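Local structure of host-nuclease inhibitor protein Gam, putative (Desulfovibrio vulgaris, 2P2U) at the interface of chains A and B. The protein probably binds double-stranded DNA, as a member of the phage Mu Gam family whose founding protein shields DNA ends from host nucleases. Coordinates in Å, arbitrary orientation; residue numbers count along the deposited sequence, not the author numbering. Chains: chain A/B, Host-nuclease inhibitor protein Gam, putative.

The interface of chains A and B. Residues chain A 50, 53-54, 57-58; chain B 28, 31-32, 35.
Two copies of the long helix 15-74 of this Mu Gam-like protein run antiparallel, and here the 50-58 stretch of chain A packs on the 28-35 stretch of chain B in an apolar, coiled-coil-like seam. The whole pairing is two-fold symmetric, so the patch recurs with the chains exchanged; no polar bond crosses it. A:Leu57 has the greatest buried surface, 84 Å². Its CG stands anti to the carbonyl carbon (chi1 -80°), so that CB faces B:Ile28 and, more loosely, B:Val32, while CD2 reaches out to the aliphatic stem of B:Lys31. The A:Leu57 and B:Lys31 side chains cross at about a right angle, A:Leu57 CD2 lying 3.6 Å from B:Lys31 CB. Behind it, A:Leu57 CB meets the gamma-methyl CG2 of B:Ile28 at 3.6 Å, and the same methyl lies against the backbone carbonyl O of A:Leu57. With CG1 anti to the backbone N (chi1 154°), B:Val32 turns its other methyl, CG2, to chain A, 3.7 Å from A:Ser54 CB; A:Leu58 touches this CG2 more loosely with its CG. One turn further along chain B, B:Ile35 is extended about chi2 (174°), so its terminal CD1 reaches between A:Lys53 and A:Ser54, 3.5 Å from A:Lys53 CB and almost as near to A:Ser54 CB. B:Ile35 CG2 rests on the A:Ala50 backbone, 3.8 Å from A:Ala50 CA, where the small side chain may allow the close approach.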
ATOM      1  N   ALA A  50     -11.771  12.428 -15.882  1.00 85.34           N
ATOM      2  CA  ALA A  50     -12.210  12.785 -14.537  1.00 85.63           C
ATOM      3  C   ALA A  50     -11.501  14.061 -14.143  1.00 86.39           C
ATOM      4  O   ALA A  50     -12.134  15.131 -14.045  1.00 86.31           O
ATOM      5  CB  ALA A  50     -11.911  11.683 -13.550  1.00 84.88           C
ATOM      6  N   LYS A  53     -12.273  17.379 -16.292  1.00 89.02           N
ATOM      7  CA  LYS A  53     -13.478  18.109 -15.924  1.00 87.97           C
ATOM      8  C   LYS A  53     -13.446  18.690 -14.498  1.00 86.99           C
ATOM      9  O   LYS A  53     -14.080  19.709 -14.255  1.00 87.27           O
ATOM     10  CB  LYS A  53     -14.743  17.246 -16.096  1.00 88.30           C
ATOM     11  CG  LYS A  53     -15.026  16.719 -17.514  1.00 88.90           C
ATOM     12  CD  LYS A  53     -15.932  17.642 -18.325  1.00 89.89           C
ATOM     13  CE  LYS A  53     -15.855  17.312 -19.822  1.00 90.01           C
ATOM     14  NZ  LYS A  53     -16.382  18.413 -20.675  1.00 88.44           N
ATOM     15  N   SER A  54     -12.734  18.077 -13.555  1.00 85.33           N
ATOM     16  CA  SER A  54     -12.851  18.537 -12.163  1.00 83.89           C
ATOM     17  C   SER A  54     -11.726  19.447 -11.674  1.00 83.69           C
ATOM     18  O   SER A  54     -11.727  19.916 -10.529  1.00 83.15           O
ATOM     19  CB  SER A  54     -13.066  17.374 -11.201  1.00 83.47           C
ATOM     20  OG  SER A  54     -11.847  16.763 -10.854  1.00 83.05           O
ATOM     21  N   LEU A  57     -13.593  22.966 -11.524  1.00 79.85           N
ATOM     22  CA  LEU A  57     -14.454  22.871 -10.363  1.00 79.44           C
ATOM     23  C   LEU A  57     -13.716  22.915  -9.005  1.00 79.21           C
ATOM     24  O   LEU A  57     -14.172  23.601  -8.075  1.00 80.41           O
ATOM     25  CB  LEU A  57     -15.329  21.619 -10.458  1.00 79.96           C
ATOM     26  CG  LEU A  57     -16.582  21.676 -11.362  1.00 80.49           C
ATOM     27  CD1 LEU A  57     -16.237  21.892 -12.841  1.00 81.48           C
ATOM     28  CD2 LEU A  57     -17.395  20.416 -11.207  1.00 79.15           C
ATOM     29  N   LEU A  58     -12.592  22.209  -8.862  1.00 77.94           N
ATOM     30  CA  LEU A  58     -11.834  22.272  -7.595  1.00 76.26           C
ATOM     31  C   LEU A  58     -10.994  23.533  -7.470  1.00 75.34           C
ATOM     32  O   LEU A  58     -10.616  23.909  -6.355  1.00 75.75           O
ATOM     33  CB  LEU A  58     -10.972  21.028  -7.369  1.00 76.40           C
ATOM     34  CG  LEU A  58     -11.658  19.678  -7.049  1.00 77.10           C
ATOM     35  CD1 LEU A  58     -10.824  18.551  -7.666  1.00 75.72           C
ATOM     36  CD2 LEU A  58     -11.946  19.406  -5.544  1.00 75.55           C
TER
ATOM     37  N   ILE B  28     -20.511  22.040  -6.599  1.00 60.80           N
ATOM     38  CA  ILE B  28     -19.232  21.429  -6.911  1.00 61.23           C
ATOM     39  C   ILE B  28     -19.027  20.077  -6.228  1.00 62.00           C
ATOM     40  O   ILE B  28     -18.694  19.120  -6.900  1.00 61.94           O
ATOM     41  CB  ILE B  28     -18.038  22.337  -6.501  1.00 60.90           C
ATOM     42  CG1 ILE B  28     -18.281  23.793  -6.858  1.00 60.66           C
ATOM     43  CG2 ILE B  28     -16.738  21.855  -7.159  1.00 60.96           C
ATOM     44  CD1 ILE B  28     -18.420  24.071  -8.351  1.00 60.50           C
ATOM     45  N   LYS B  31     -21.279  17.806  -7.971  1.00 68.26           N
ATOM     46  CA  LYS B  31     -20.759  17.599  -9.311  1.00 68.90           C
ATOM     47  C   LYS B  31     -19.481  16.718  -9.308  1.00 69.56           C
ATOM     48  O   LYS B  31     -19.541  15.539  -9.690  1.00 70.45           O
ATOM     49  CB  LYS B  31     -20.490  18.947  -9.974  1.00 67.95           C
ATOM     50  CG  LYS B  31     -21.099  19.087 -11.398  1.00 71.31           C
ATOM     51  CD  LYS B  31     -22.610  19.608 -11.412  1.00 73.57           C
ATOM     52  CE  LYS B  31     -22.834  20.926 -12.299  1.00 75.33           C
ATOM     53  NZ  LYS B  31     -22.102  22.257 -11.924  1.00 69.75           N
ATOM     54  N   VAL B  32     -18.333  17.269  -8.901  1.00 69.57           N
ATOM     55  CA  VAL B  32     -17.126  16.450  -8.664  1.00 69.27           C
ATOM     56  C   VAL B  32     -17.478  15.021  -8.239  1.00 69.97           C
ATOM     57  O   VAL B  32     -17.362  14.123  -9.052  1.00 70.07           O
ATOM     58  CB  VAL B  32     -16.144  17.101  -7.652  1.00 68.63           C
ATOM     59  CG1 VAL B  32     -15.294  16.062  -6.957  1.00 68.33           C
ATOM     60  CG2 VAL B  32     -15.286  18.070  -8.332  1.00 67.17           C
ATOM     61  N   ILE B  35     -18.613  13.154 -11.101  1.00 76.98           N
ATOM     62  CA  ILE B  35     -17.507  12.932 -12.047  1.00 76.98           C
ATOM     63  C   ILE B  35     -16.785  11.633 -11.627  1.00 77.48           C
ATOM     64  O   ILE B  35     -16.604  10.726 -12.433  1.00 77.07           O
ATOM     65  CB  ILE B  35     -16.534  14.147 -12.029  1.00 77.21           C
ATOM     66  CG1 ILE B  35     -16.902  15.179 -13.095  1.00 76.36           C
ATOM     67  CG2 ILE B  35     -15.067  13.717 -12.157  1.00 77.63           C
ATOM     68  CD1 ILE B  35     -16.049  16.437 -12.998  1.00 75.98           C
TER